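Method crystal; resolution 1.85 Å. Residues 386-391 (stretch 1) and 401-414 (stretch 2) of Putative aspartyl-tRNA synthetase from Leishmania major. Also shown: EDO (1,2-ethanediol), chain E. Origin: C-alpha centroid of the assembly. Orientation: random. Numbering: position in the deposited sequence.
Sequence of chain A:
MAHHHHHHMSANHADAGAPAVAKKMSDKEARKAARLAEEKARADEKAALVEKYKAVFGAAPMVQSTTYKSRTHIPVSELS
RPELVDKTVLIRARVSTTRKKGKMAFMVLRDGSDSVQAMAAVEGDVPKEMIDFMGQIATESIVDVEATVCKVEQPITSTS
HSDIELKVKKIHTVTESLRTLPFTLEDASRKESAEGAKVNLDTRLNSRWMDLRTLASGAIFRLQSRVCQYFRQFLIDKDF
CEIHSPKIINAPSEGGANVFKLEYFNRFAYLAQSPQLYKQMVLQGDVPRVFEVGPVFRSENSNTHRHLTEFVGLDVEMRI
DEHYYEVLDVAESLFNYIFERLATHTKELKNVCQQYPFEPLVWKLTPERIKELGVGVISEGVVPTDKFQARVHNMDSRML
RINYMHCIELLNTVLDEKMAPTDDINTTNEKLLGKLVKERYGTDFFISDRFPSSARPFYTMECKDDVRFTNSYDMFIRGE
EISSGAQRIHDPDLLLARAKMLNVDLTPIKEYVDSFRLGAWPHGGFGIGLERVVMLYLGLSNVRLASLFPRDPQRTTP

Stretch 1 (386-391) DKFQAR
Stretch 2 (401-414) RINYMHCIELLNTV

The contact is pinned at one end by an antiparallel pair, Arg391 with Arg401, CA to CA 5.3 Å: Arg401 N donates to Arg391 O at 2.9 Å and Arg391 N to Arg401 O at 3.1 Å. Both arginines start from the same sheet face with chi1 m, then extend away from the partner stretch. Ethanediol O2 accepts from Arg391 NH1 (2.8 Å) and donates to Gln389 O (3.0 Å). Beside the loop of stretch 1, one water donates to Phe388 O (2.8 Å) and accepts from Asn403 N (2.9 Å).

Stretch 1 enters through a type I turn, Asp386 to Gln389. Asp386 (chi1 t) braces it, OD1 accepting from Phe388 N (3.1 Å) and OD2 from Ala390 N (2.9 Å); Gln389, the turn's last residue, sits at phi/psi 59/38. In stretch 2, strand 401-403 gives way to a helix from Tyr404, capped by Asn403 (chi1 t), whose OD1 accepts from Met405 N at 2.7 Å.

Phe388 (chi1 m, chi2 -77°) has the largest covered area, 133 Å²; its apolar ring meets buried Leu410 (chi1 t, chi2 p), CD1 over one face, 4.0 Å from the centroid. Gln389 (chi1 m, chi2 m) sets CB over one face of the His406 ring (chi1 m, chi2 -75°), 4.0 Å from its centroid. At buried Ala390, CA lies 3.3 Å from Arg401 O, and the small CB 3.9 Å from Ile402 CG1 (chi1 m, chi2 t).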

# COMPACT_ATOMS: atom_id res chain seq x y z
N ASP A 386 0.53 -5.80 41.17
CA ASP A 386 -0.86 -5.75 40.76
C ASP A 386 -1.53 -7.11 40.92
O ASP A 386 -0.96 -8.14 40.54
CB ASP A 386 -0.91 -5.30 39.30
CG ASP A 386 -2.29 -5.41 38.65
OD1 ASP A 386 -3.32 -5.37 39.33
OD2 ASP A 386 -2.33 -5.53 37.42
N LYS A 387 -2.73 -7.11 41.50
CA LYS A 387 -3.45 -8.37 41.71
C LYS A 387 -3.64 -9.13 40.40
O LYS A 387 -3.64 -10.36 40.40
CB LYS A 387 -4.81 -8.12 42.37
N PHE A 388 -3.79 -8.43 39.28
CA PHE A 388 -3.91 -9.10 37.99
C PHE A 388 -2.60 -9.13 37.22
O PHE A 388 -2.58 -9.53 36.06
CB PHE A 388 -5.05 -8.47 37.18
CG PHE A 388 -6.37 -8.55 37.91
CD1 PHE A 388 -7.08 -9.74 37.94
CD2 PHE A 388 -6.87 -7.46 38.60
CE1 PHE A 388 -8.28 -9.84 38.64
CE2 PHE A 388 -8.07 -7.55 39.30
CZ PHE A 388 -8.78 -8.74 39.32
N GLN A 389 -1.49 -8.76 37.87
CA GLN A 389 -0.14 -9.01 37.34
C GLN A 389 0.06 -8.35 35.99
O GLN A 389 0.71 -8.90 35.11
CB GLN A 389 0.15 -10.50 37.27
CG GLN A 389 0.31 -11.12 38.66
CD GLN A 389 1.61 -10.68 39.33
OE1 GLN A 389 2.68 -11.16 38.97
NE2 GLN A 389 1.52 -9.76 40.29
N ALA A 390 -0.50 -7.16 35.84
CA ALA A 390 -0.32 -6.42 34.60
C ALA A 390 1.08 -5.82 34.52
O ALA A 390 1.75 -5.56 35.53
CB ALA A 390 -1.38 -5.33 34.48
N ARG A 391 1.51 -5.57 33.28
CA ARG A 391 2.84 -5.08 32.99
C ARG A 391 2.76 -4.10 31.83
O ARG A 391 1.89 -4.23 30.96
CB ARG A 391 3.80 -6.21 32.57
CG ARG A 391 4.29 -7.09 33.68
CD ARG A 391 5.18 -8.17 33.09
NE ARG A 391 5.87 -8.93 34.14
CZ ARG A 391 5.36 -10.00 34.74
NH1 ARG A 391 4.15 -10.43 34.41
NH2 ARG A 391 6.06 -10.62 35.70
N ARG A 401 -0.34 -4.88 29.30
CA ARG A 401 -0.36 -6.30 28.96
C ARG A 401 -0.91 -7.03 30.18
O ARG A 401 -0.47 -6.77 31.29
CB ARG A 401 1.04 -6.83 28.66
CG ARG A 401 1.79 -6.10 27.57
CD ARG A 401 3.16 -6.74 27.33
NE ARG A 401 3.93 -6.02 26.31
CZ ARG A 401 5.14 -6.39 25.90
NH1 ARG A 401 5.72 -7.47 26.42
NH2 ARG A 401 5.77 -5.67 24.98
N ILE A 402 -1.89 -7.92 29.97
CA ILE A 402 -2.44 -8.77 31.03
C ILE A 402 -2.42 -10.19 30.50
O ILE A 402 -2.88 -10.45 29.38
CB ILE A 402 -3.86 -8.36 31.46
CG1 ILE A 402 -3.91 -6.89 31.88
CG2 ILE A 402 -4.36 -9.25 32.64
CD1 ILE A 402 -5.31 -6.41 32.25
N ASN A 403 -1.86 -11.10 31.28
CA ASN A 403 -1.92 -12.51 30.94
C ASN A 403 -3.37 -12.96 30.82
O ASN A 403 -4.24 -12.54 31.59
CB ASN A 403 -1.19 -13.32 32.02
CG ASN A 403 -1.39 -14.79 31.86
OD1 ASN A 403 -2.31 -15.38 32.43
ND2 ASN A 403 -0.53 -15.41 31.07
N TYR A 404 -3.63 -13.84 29.85
CA TYR A 404 -4.97 -14.35 29.59
C TYR A 404 -5.62 -14.92 30.86
O TYR A 404 -6.82 -14.69 31.11
CB TYR A 404 -4.90 -15.42 28.50
CG TYR A 404 -6.25 -15.89 28.01
CD1 TYR A 404 -6.85 -15.29 26.92
CD2 TYR A 404 -6.92 -16.95 28.64
CE1 TYR A 404 -8.09 -15.71 26.46
CE2 TYR A 404 -8.16 -17.38 28.18
CZ TYR A 404 -8.74 -16.76 27.10
OH TYR A 404 -9.97 -17.16 26.63
N MET A 405 -4.87 -15.66 31.67
CA MET A 405 -5.49 -16.25 32.86
C MET A 405 -5.88 -15.19 33.86
O MET A 405 -6.89 -15.34 34.55
CB MET A 405 -4.56 -17.29 33.50
CG MET A 405 -4.37 -18.52 32.61
SD MET A 405 -3.42 -19.81 33.47
CE MET A 405 -1.76 -19.21 33.18
N HIS A 406 -5.12 -14.08 33.94
CA HIS A 406 -5.55 -12.99 34.80
C HIS A 406 -6.71 -12.21 34.19
O HIS A 406 -7.51 -11.63 34.92
CB HIS A 406 -4.36 -12.08 35.12
CG HIS A 406 -3.32 -12.76 35.96
ND1 HIS A 406 -3.49 -12.98 37.31
CD2 HIS A 406 -2.12 -13.28 35.63
CE1 HIS A 406 -2.42 -13.61 37.78
NE2 HIS A 406 -1.58 -13.82 36.78
N CYS A 407 -6.81 -12.17 32.85
CA CYS A 407 -8.00 -11.61 32.23
C CYS A 407 -9.25 -12.40 32.62
O CYS A 407 -10.31 -11.82 32.83
CB CYS A 407 -7.88 -11.60 30.71
SG CYS A 407 -6.66 -10.44 30.04
N ILE A 408 -9.14 -13.73 32.64
CA ILE A 408 -10.23 -14.57 33.11
C ILE A 408 -10.58 -14.21 34.54
O ILE A 408 -11.76 -14.09 34.90
CB ILE A 408 -9.87 -16.06 32.99
CG1 ILE A 408 -9.72 -16.50 31.53
CG2 ILE A 408 -10.91 -16.94 33.76
CD1 ILE A 408 -11.03 -16.54 30.77
N GLU A 409 -9.56 -14.05 35.40
CA GLU A 409 -9.84 -13.75 36.80
C GLU A 409 -10.51 -12.40 36.95
O GLU A 409 -11.39 -12.23 37.81
CB GLU A 409 -8.55 -13.79 37.63
CG GLU A 409 -7.90 -15.15 37.72
CD GLU A 409 -6.55 -15.09 38.41
OE1 GLU A 409 -6.26 -14.04 39.04
OE2 GLU A 409 -5.78 -16.07 38.31
N LEU A 410 -10.13 -11.43 36.12
CA LEU A 410 -10.73 -10.10 36.17
C LEU A 410 -12.21 -10.15 35.78
O LEU A 410 -13.06 -9.57 36.46
CB LEU A 410 -9.96 -9.14 35.27
CG LEU A 410 -10.44 -7.68 35.14
CD1 LEU A 410 -10.60 -7.04 36.51
CD2 LEU A 410 -9.46 -6.89 34.29
N LEU A 411 -12.52 -10.87 34.69
CA LEU A 411 -13.91 -11.10 34.33
C LEU A 411 -14.67 -11.75 35.47
O LEU A 411 -15.80 -11.36 35.76
CB LEU A 411 -13.98 -11.98 33.08
CG LEU A 411 -13.82 -11.23 31.77
CD1 LEU A 411 -13.43 -12.22 30.68
CD2 LEU A 411 -15.12 -10.53 31.44
N ASN A 412 -14.06 -12.73 36.12
CA ASN A 412 -14.76 -13.46 37.17
C ASN A 412 -15.11 -12.58 38.36
O ASN A 412 -15.94 -12.98 39.18
CB ASN A 412 -13.92 -14.67 37.63
CG ASN A 412 -14.01 -15.86 36.67
OD1 ASN A 412 -14.93 -15.95 35.87
ND2 ASN A 412 -13.03 -16.77 36.75
N THR A 413 -14.52 -11.38 38.48
CA THR A 413 -14.90 -10.54 39.62
C THR A 413 -16.33 -10.03 39.50
O THR A 413 -16.93 -9.68 40.52
CB THR A 413 -13.96 -9.34 39.79
OG1 THR A 413 -14.04 -8.49 38.65
CG2 THR A 413 -12.52 -9.79 40.02
N VAL A 414 -16.89 -9.99 38.30
CA VAL A 414 -18.26 -9.52 38.10
C VAL A 414 -19.17 -10.61 37.55
O VAL A 414 -20.36 -10.36 37.38
CB VAL A 414 -18.30 -8.29 37.18
CG1 VAL A 414 -17.48 -7.15 37.76
CG2 VAL A 414 -17.80 -8.65 35.79
C1 EDO E . 1.59 -10.59 30.48
O1 EDO E . 2.44 -10.05 29.47
C2 EDO E . 1.25 -9.51 31.50
O2 EDO E . 2.23 -9.48 32.55
O HOH W 1 -0.98 -10.61 33.98